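Local coordinates for carbamate kinase (Aeropyrum pernix, PDB 2E9Y) that probably catalyses reversible phosphoryl transfer between ATP and carbamate, as a member of the amino acid kinase family, at the interface of chains A and B. Sequence-based numbering; all coordinates share one arbitrary frame. Chains: chain A/B, Carbamate kinase.

The interface of chains A and B. Residues chain A 66, 74, 76, 80, 84; chain B 23, 25, 61, 88.
One face of the B:Trp88 indole receives three side chains of chain A, all displaced toward its rim. A:Ile80 sets its CG2 methyl over the five-membered ring, 3.9 Å from the centroid, in a CH-pi contact. The terminal methyl of A:Met84 lies over the same face, at the end of a chain extended beyond CG, although its modelled approach is too short to interpret. A:Gln76 places CG above the rim of this face, its amide tilted 45° to the indole beside B:Trp88 CZ2, with CD 3.5 Å from that atom. In the indole plane, at its edge, lie B:Val23 O and a water. A:Gln76 CG also sits over the rim of one A:Phe66 face, and A:Pro74 O lies in plane at the B:Tyr61 ring edge.

A bend at chi2 (-56°) turns the A:Gln76 amide toward chain B, where NE2 donates to B:Val23 O at 3.0 Å from above the carbonyl plane. The water joins A:Gln76 OE1, B:Val23 O and, more distantly, B:Trp88 NE1. An alanine in place of B:Trp88 would probably leave A:Ile80 CG2 without its CH-pi partner, the A:Gln76 amide without its neighbouring ring and the water less firmly held.

The B:Tyr61 hydroxyl OH donates to A:Pro74 O (2.5 Å). B:Tyr61 CE2 meets A:Phe66 CE1 at 3.7 Å, the side chains crossing at about a right angle.

Helices 56-67 and 78-103 of chain A and the intervening loop here meet helices 56-68 and 78-103 of chain B and the B:Val23 loop leading into helix 25-44, part of a two-fold interface in which this contact recurs with the chains exchanged.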
ATOM      1  N   PHE A  66       2.097   4.602 -16.245  1.00 12.78           N
ATOM      2  CA  PHE A  66       2.207   3.285 -16.862  1.00 12.28           C
ATOM      3  C   PHE A  66       1.947   3.356 -18.367  1.00 12.61           C
ATOM      4  O   PHE A  66       2.582   2.646 -19.147  1.00 12.29           O
ATOM      5  CB  PHE A  66       1.243   2.296 -16.188  1.00 15.51           C
ATOM      6  CG  PHE A  66       1.392   2.229 -14.689  1.00 15.75           C
ATOM      7  CD1 PHE A  66       2.643   2.377 -14.093  1.00 18.29           C
ATOM      8  CD2 PHE A  66       0.283   2.025 -13.878  1.00 19.15           C
ATOM      9  CE1 PHE A  66       2.784   2.325 -12.703  1.00 20.12           C
ATOM     10  CE2 PHE A  66       0.412   1.971 -12.488  1.00 18.11           C
ATOM     11  CZ  PHE A  66       1.664   2.123 -11.901  1.00 20.40           C
ATOM     12  N   PRO A  74       4.086  -3.945 -19.771  1.00 18.89           N
ATOM     13  CA  PRO A  74       2.717  -4.117 -19.283  1.00 18.05           C
ATOM     14  C   PRO A  74       2.252  -2.926 -18.446  1.00 17.70           C
ATOM     15  O   PRO A  74       3.060  -2.269 -17.791  1.00 18.44           O
ATOM     16  CB  PRO A  74       2.813  -5.390 -18.451  1.00 20.36           C
ATOM     17  CG  PRO A  74       4.189  -5.269 -17.849  1.00 20.20           C
ATOM     18  CD  PRO A  74       5.023  -4.822 -19.043  1.00 18.51           C
ATOM     19  N   GLN A  76      -0.185  -1.764 -15.341  1.00 17.37           N
ATOM     20  CA  GLN A  76      -0.883  -2.382 -14.220  1.00 15.70           C
ATOM     21  C   GLN A  76      -2.354  -2.002 -14.306  1.00 16.00           C
ATOM     22  O   GLN A  76      -2.695  -0.908 -14.765  1.00 16.62           O
ATOM     23  CB  GLN A  76      -0.291  -1.897 -12.894  1.00 16.30           C
ATOM     24  CG  GLN A  76       1.179  -2.256 -12.715  1.00 16.55           C
ATOM     25  CD  GLN A  76       1.424  -3.746 -12.848  1.00 17.96           C
ATOM     26  OE1 GLN A  76       0.658  -4.560 -12.326  1.00 16.77           O
ATOM     27  NE2 GLN A  76       2.498  -4.114 -13.542  1.00 14.65           N
ATOM     28  N   ILE A  80      -4.859  -2.194  -9.114  1.00 13.06           N
ATOM     29  CA  ILE A  80      -3.514  -2.221  -8.545  1.00 13.86           C
ATOM     30  C   ILE A  80      -3.080  -0.764  -8.341  1.00 12.95           C
ATOM     31  O   ILE A  80      -2.439  -0.426  -7.343  1.00 13.32           O
ATOM     32  CB  ILE A  80      -2.512  -2.946  -9.482  1.00 14.30           C
ATOM     33  CG1 ILE A  80      -2.765  -4.458  -9.440  1.00 16.64           C
ATOM     34  CG2 ILE A  80      -1.076  -2.648  -9.061  1.00 14.36           C
ATOM     35  CD1 ILE A  80      -2.688  -5.056  -8.062  1.00 22.88           C
ATOM     36  N   MET A  84      -2.004   0.988  -4.847  1.00 11.30           N
ATOM     37  CA  MET A  84      -0.794   1.788  -4.734  1.00 11.85           C
ATOM     38  C   MET A  84      -1.082   3.133  -4.070  1.00 11.76           C
ATOM     39  O   MET A  84      -0.346   3.603  -3.212  1.00 10.49           O
ATOM     40  CB  MET A  84      -0.233   2.009  -6.139  1.00 12.39           C
ATOM     41  CG  MET A  84       0.513   0.784  -6.672  1.00 14.66           C
ATOM     42  SD  MET A  84       1.294   1.099  -8.260  1.00 19.10           S
ATOM     43  CE  MET A  84       1.711  -0.601  -8.672  1.00 20.06           C
TER
ATOM     44  N   VAL B  23       6.548  -8.476 -14.464  1.00 21.08           N
ATOM     45  CA  VAL B  23       5.620  -7.886 -13.509  1.00 19.86           C
ATOM     46  C   VAL B  23       4.186  -7.674 -13.981  1.00 20.73           C
ATOM     47  O   VAL B  23       3.434  -6.933 -13.350  1.00 20.19           O
ATOM     48  CB  VAL B  23       6.166  -6.544 -12.983  1.00 17.82           C
ATOM     49  CG1 VAL B  23       7.471  -6.780 -12.235  1.00 20.07           C
ATOM     50  CG2 VAL B  23       6.389  -5.581 -14.136  1.00 18.40           C
ATOM     51  N   VAL B  25       0.272  -8.203 -14.428  1.00 23.00           N
ATOM     52  CA  VAL B  25      -0.674  -8.678 -13.425  1.00 22.11           C
ATOM     53  C   VAL B  25      -0.972 -10.173 -13.598  1.00 23.37           C
ATOM     54  O   VAL B  25      -1.138 -10.898 -12.613  1.00 21.36           O
ATOM     55  CB  VAL B  25      -1.988  -7.853 -13.452  1.00 21.62           C
ATOM     56  CG1 VAL B  25      -2.717  -8.047 -14.777  1.00 21.33           C
ATOM     57  CG2 VAL B  25      -2.869  -8.241 -12.268  1.00 21.31           C
ATOM     58  N   TYR B  61      10.109  -1.107 -11.870  1.00 16.00           N
ATOM     59  CA  TYR B  61       9.049  -0.823 -12.838  1.00 14.75           C
ATOM     60  C   TYR B  61       8.434   0.553 -12.563  1.00 14.39           C
ATOM     61  O   TYR B  61       8.155   1.324 -13.488  1.00 11.67           O
ATOM     62  CB  TYR B  61       7.965  -1.907 -12.740  1.00 13.91           C
ATOM     63  CG  TYR B  61       6.706  -1.636 -13.544  1.00 14.69           C
ATOM     64  CD1 TYR B  61       6.618  -1.987 -14.898  1.00 14.16           C
ATOM     65  CD2 TYR B  61       5.588  -1.057 -12.943  1.00 15.05           C
ATOM     66  CE1 TYR B  61       5.438  -1.771 -15.626  1.00 15.54           C
ATOM     67  CE2 TYR B  61       4.410  -0.834 -13.661  1.00 16.08           C
ATOM     68  CZ  TYR B  61       4.338  -1.197 -14.997  1.00 17.27           C
ATOM     69  OH  TYR B  61       3.153  -1.013 -15.685  1.00 18.84           O
ATOM     70  N   TRP B  88       0.963  -2.916  -3.556  1.00 12.04           N
ATOM     71  CA  TRP B  88       0.856  -3.665  -4.809  1.00 13.97           C
ATOM     72  C   TRP B  88       1.034  -5.165  -4.567  1.00 14.74           C
ATOM     73  O   TRP B  88       0.120  -5.960  -4.795  1.00 13.40           O
ATOM     74  CB  TRP B  88       1.922  -3.149  -5.774  1.00 11.70           C
ATOM     75  CG  TRP B  88       2.068  -3.854  -7.097  1.00 13.59           C
ATOM     76  CD1 TRP B  88       1.327  -4.901  -7.579  1.00 12.23           C
ATOM     77  CD2 TRP B  88       3.059  -3.571  -8.092  1.00 15.06           C
ATOM     78  NE1 TRP B  88       1.806  -5.287  -8.811  1.00 14.14           N
ATOM     79  CE2 TRP B  88       2.867  -4.486  -9.148  1.00 14.72           C
ATOM     80  CE3 TRP B  88       4.095  -2.627  -8.191  1.00 15.72           C
ATOM     81  CZ2 TRP B  88       3.675  -4.490 -10.295  1.00 14.97           C
ATOM     82  CZ3 TRP B  88       4.901  -2.631  -9.334  1.00 14.72           C
ATOM     83  CH2 TRP B  88       4.684  -3.560 -10.368  1.00 14.16           C
TER
HETATM   84  O   HOH W   1       1.350  -7.021 -11.425  1.00 22.21           O